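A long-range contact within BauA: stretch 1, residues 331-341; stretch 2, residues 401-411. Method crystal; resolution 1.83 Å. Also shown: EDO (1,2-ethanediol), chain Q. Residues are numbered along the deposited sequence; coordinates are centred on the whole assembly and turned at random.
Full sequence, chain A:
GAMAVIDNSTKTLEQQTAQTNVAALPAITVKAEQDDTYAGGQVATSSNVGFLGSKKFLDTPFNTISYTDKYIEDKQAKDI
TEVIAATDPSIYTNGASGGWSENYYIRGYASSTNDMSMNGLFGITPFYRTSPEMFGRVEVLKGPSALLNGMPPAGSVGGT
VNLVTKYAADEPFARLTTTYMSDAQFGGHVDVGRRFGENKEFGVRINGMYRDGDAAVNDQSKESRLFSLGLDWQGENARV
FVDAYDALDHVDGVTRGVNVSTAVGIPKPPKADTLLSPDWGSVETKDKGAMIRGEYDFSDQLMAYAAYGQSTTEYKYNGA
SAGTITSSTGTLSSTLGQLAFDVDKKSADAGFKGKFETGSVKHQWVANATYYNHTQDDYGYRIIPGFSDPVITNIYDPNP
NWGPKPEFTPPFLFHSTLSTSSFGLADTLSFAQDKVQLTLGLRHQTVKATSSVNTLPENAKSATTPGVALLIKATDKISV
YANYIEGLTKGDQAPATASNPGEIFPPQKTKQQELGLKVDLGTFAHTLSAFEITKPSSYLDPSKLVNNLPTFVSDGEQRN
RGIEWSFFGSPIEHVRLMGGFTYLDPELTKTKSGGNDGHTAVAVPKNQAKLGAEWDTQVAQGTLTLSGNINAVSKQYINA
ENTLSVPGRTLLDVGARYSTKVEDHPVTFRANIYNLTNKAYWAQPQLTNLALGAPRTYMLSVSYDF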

# COMPACT_ATOMS: atom_id res chain seq x y z
N THR A 331 -8.73 13.75 24.24
CA THR A 331 -7.86 14.48 25.16
C THR A 331 -6.98 13.49 25.95
O THR A 331 -7.47 12.50 26.48
CB THR A 331 -8.66 15.38 26.10
OG1 THR A 331 -9.53 16.19 25.30
CG2 THR A 331 -7.75 16.24 26.96
N LEU A 332 -5.68 13.79 26.00
CA LEU A 332 -4.67 12.97 26.66
C LEU A 332 -3.90 13.84 27.66
O LEU A 332 -3.44 14.92 27.33
CB LEU A 332 -3.72 12.37 25.63
CG LEU A 332 -2.73 11.33 26.16
CD1 LEU A 332 -3.45 10.04 26.51
CD2 LEU A 332 -1.62 11.06 25.17
N SER A 333 -3.80 13.36 28.90
CA SER A 333 -3.06 14.01 29.96
C SER A 333 -1.89 13.11 30.36
O SER A 333 -2.11 11.98 30.82
CB SER A 333 -3.97 14.29 31.15
OG SER A 333 -3.25 14.90 32.20
N SER A 334 -0.66 13.59 30.15
CA SER A 334 0.53 12.80 30.37
C SER A 334 1.35 13.41 31.52
O SER A 334 1.87 14.52 31.43
CB SER A 334 1.34 12.64 29.09
OG SER A 334 0.57 12.07 28.04
N THR A 335 1.62 12.59 32.52
CA THR A 335 2.59 12.94 33.55
C THR A 335 3.97 12.43 33.11
O THR A 335 4.08 11.39 32.49
CB THR A 335 2.18 12.33 34.90
OG1 THR A 335 2.28 10.92 34.71
CG2 THR A 335 0.77 12.68 35.31
N LEU A 336 5.01 13.17 33.49
CA LEU A 336 6.36 12.87 33.09
C LEU A 336 7.12 12.26 34.27
O LEU A 336 6.89 12.64 35.40
CB LEU A 336 7.03 14.16 32.62
CG LEU A 336 6.28 14.92 31.52
CD1 LEU A 336 7.05 16.17 31.12
CD2 LEU A 336 6.05 14.03 30.31
N GLY A 337 8.08 11.39 33.97
CA GLY A 337 8.89 10.70 34.98
C GLY A 337 10.23 10.28 34.44
O GLY A 337 10.47 10.28 33.23
N GLN A 338 11.16 10.00 35.36
CA GLN A 338 12.49 9.51 35.02
C GLN A 338 12.80 8.31 35.93
O GLN A 338 12.48 8.32 37.12
CB GLN A 338 13.53 10.61 35.19
CG GLN A 338 13.27 11.82 34.31
CD GLN A 338 14.35 12.88 34.43
OE1 GLN A 338 15.23 12.82 35.29
NE2 GLN A 338 14.40 13.76 33.44
N LEU A 339 13.46 7.31 35.34
CA LEU A 339 13.87 6.12 36.07
C LEU A 339 15.23 5.68 35.54
O LEU A 339 15.48 5.71 34.34
CB LEU A 339 12.82 5.02 35.89
CG LEU A 339 13.18 3.65 36.48
CD1 LEU A 339 13.36 3.73 37.98
CD2 LEU A 339 12.10 2.63 36.14
N ALA A 340 16.11 5.27 36.45
CA ALA A 340 17.32 4.58 36.06
C ALA A 340 17.59 3.50 37.10
O ALA A 340 17.21 3.67 38.27
CB ALA A 340 18.50 5.52 35.93
N PHE A 341 18.12 2.38 36.63
CA PHE A 341 18.62 1.38 37.57
C PHE A 341 19.83 0.68 36.96
O PHE A 341 20.01 0.59 35.74
CB PHE A 341 17.49 0.45 38.02
CG PHE A 341 16.91 -0.44 36.94
CD1 PHE A 341 17.54 -1.61 36.55
CD2 PHE A 341 15.72 -0.09 36.33
CE1 PHE A 341 17.00 -2.41 35.54
CE2 PHE A 341 15.16 -0.90 35.35
CZ PHE A 341 15.81 -2.05 34.96
N ASN A 401 2.07 19.06 20.94
CA ASN A 401 3.14 19.81 21.57
C ASN A 401 3.52 19.12 22.89
O ASN A 401 2.73 19.18 23.84
CB ASN A 401 2.69 21.24 21.87
CG ASN A 401 3.77 22.08 22.53
OD1 ASN A 401 4.88 21.61 22.77
ND2 ASN A 401 3.44 23.32 22.85
N TRP A 402 4.65 18.41 22.89
CA TRP A 402 5.08 17.61 24.04
C TRP A 402 5.93 18.45 25.01
O TRP A 402 6.31 17.97 26.07
CB TRP A 402 5.84 16.36 23.58
CG TRP A 402 4.94 15.32 23.01
CD1 TRP A 402 4.85 14.94 21.70
CD2 TRP A 402 3.95 14.57 23.72
NE1 TRP A 402 3.88 13.97 21.56
CE2 TRP A 402 3.29 13.76 22.78
CE3 TRP A 402 3.61 14.45 25.08
CZ2 TRP A 402 2.33 12.82 23.16
CZ3 TRP A 402 2.66 13.53 25.44
CH2 TRP A 402 2.02 12.73 24.49
N GLY A 403 6.21 19.71 24.65
CA GLY A 403 6.97 20.59 25.52
C GLY A 403 8.46 20.26 25.51
O GLY A 403 8.93 19.43 24.74
N PRO A 404 9.27 20.96 26.32
CA PRO A 404 10.71 20.72 26.33
C PRO A 404 11.07 19.38 27.00
O PRO A 404 10.29 18.82 27.79
CB PRO A 404 11.26 21.92 27.11
CG PRO A 404 10.11 22.40 27.98
CD PRO A 404 8.83 21.94 27.33
N LYS A 405 12.22 18.83 26.59
CA LYS A 405 12.77 17.63 27.14
C LYS A 405 13.45 17.95 28.47
O LYS A 405 14.43 18.69 28.50
CB LYS A 405 13.80 17.06 26.17
CG LYS A 405 14.43 15.75 26.59
CD LYS A 405 15.67 15.44 25.80
CE LYS A 405 15.87 13.97 25.54
NZ LYS A 405 16.82 13.74 24.43
N PRO A 406 13.04 17.35 29.60
CA PRO A 406 13.72 17.59 30.86
C PRO A 406 15.13 16.98 30.83
O PRO A 406 15.36 15.94 30.21
CB PRO A 406 12.84 16.95 31.94
CG PRO A 406 11.84 16.07 31.19
CD PRO A 406 11.84 16.51 29.74
N GLU A 407 16.07 17.66 31.47
CA GLU A 407 17.38 17.12 31.67
C GLU A 407 17.25 15.84 32.51
O GLU A 407 16.40 15.75 33.38
CB GLU A 407 18.27 18.15 32.37
CG GLU A 407 19.72 18.03 31.98
CD GLU A 407 20.65 18.77 32.92
OE1 GLU A 407 20.22 19.82 33.45
OE2 GLU A 407 21.75 18.26 33.19
N PHE A 408 18.19 14.91 32.32
CA PHE A 408 18.11 13.61 32.97
C PHE A 408 19.04 13.58 34.18
O PHE A 408 20.23 13.33 34.02
CB PHE A 408 18.42 12.51 31.96
CG PHE A 408 18.15 11.11 32.47
CD1 PHE A 408 16.85 10.67 32.64
CD2 PHE A 408 19.20 10.27 32.81
CE1 PHE A 408 16.60 9.40 33.15
CE2 PHE A 408 18.95 9.01 33.34
CZ PHE A 408 17.65 8.57 33.48
N THR A 409 18.47 13.76 35.37
CA THR A 409 19.23 13.78 36.64
C THR A 409 18.46 13.08 37.76
O THR A 409 18.24 13.65 38.83
CB THR A 409 19.49 15.23 37.09
OG1 THR A 409 18.20 15.86 37.22
CG2 THR A 409 20.35 16.00 36.11
N PRO A 410 17.94 11.85 37.56
CA PRO A 410 17.11 11.23 38.60
C PRO A 410 17.94 10.95 39.86
O PRO A 410 19.07 10.48 39.74
CB PRO A 410 16.63 9.94 37.93
CG PRO A 410 17.77 9.61 36.98
CD PRO A 410 18.19 10.97 36.42
N PRO A 411 17.50 11.35 41.06
CA PRO A 411 18.26 11.08 42.28
C PRO A 411 18.18 9.61 42.72
O PRO A 411 17.18 8.93 42.47
CB PRO A 411 17.58 11.98 43.32
CG PRO A 411 16.15 12.06 42.84
CD PRO A 411 16.25 12.09 41.33
C1 EDO Q . 15.08 17.74 36.01
O1 EDO Q . 16.39 17.52 35.50
C2 EDO Q . 14.90 19.20 36.38
O2 EDO Q . 14.41 19.91 35.24

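Residues 331-341 of BauA form an extended strand that continues later in the chain, whereas residues 401-411 have no regular helix or strand and carry four prolines. The two stretches run in the same general direction, Trp 402 lying nearest Ser 334 and Pro 410 nearest Gln 338, but they are not evenly spaced: the CA atoms of Ser 334 and Trp 402 are 9.2 Å apart, those of Gln 338 and Pro 410 only 6.1 Å. No backbone-to-backbone hydrogen bond joins them, so the loop does not extend the sheet; it lies against the side chains of one strand face. The alternation of the strand sets the pattern. Leu 332, Ser 334, Leu 336, Gln 338 and Ala 340 direct their CA-to-CB bonds toward the loop, while those of Ser 333 and Leu 339 point away. Together the stretches bury 451 Å², and Gln 338 has the largest covered area of any residue in the contact.

Gln 338 is the polar centre. Its side chain is extended beyond CB (chi1 m, chi2 t), which carries the amide out to the loop backbone. There NE2 donates to the carbonyl of Glu 407, with 2.8 Å between Gln 338 NE2 and Glu 407 O and a nearly straight N-H...O angle of 171°. The other end of the amide accepts a weak hydrogen bond from Thr 409, whose N lies 3.4 Å from Gln 338 OE1 at an angle of 148°. One primary amide thus supplies both a donor and an acceptor to a loop whose own peptide groups are not paired in a sheet. The ring of Pro 406 packs beside the same amide, its CB 3.9 Å from Gln 338 NE2, and Pro 410 CD approaches Gln 338 OE1 to 3.7 Å; having no N-H, Pro 410 cannot donate to that oxygen.

Apolar contacts lie farther along the strand. The CA-to-CB bond of Phe 408 points sideways, but its ring reaches back to the strand and presents its edge: CZ is 4.0 Å from Ala 340 CB and 3.7 Å from the backbone atom Leu 339 O. The small methyl of Ala 340 also meets Pro 410, with CB 4.3 Å from Pro 410 CG. Near the other end, Trp 402 likewise starts sideways and brings its indole to the strand, bridging the wider backbone gap. Its edge meets Leu 332, CD2 to Trp 402 CH2 being 4.1 Å, and Ser 334, whose OG is 3.6 Å from Trp 402 CZ3, a van der Waals contact with a ring carbon.

Next to Trp 402, Gly 403 N donates to Asn 401 OD1 at 3.0 Å, a bond within the loop. Its phi of 76° favours glycine, and a CB there would clash with Pro 404 CD. A 1,2-ethanediol molecule, probably from the crystallisation liquor, donates from EDO O1 to Glu 407 O at 2.8 Å, so this carbonyl accepts from both Gln 338 and the diol.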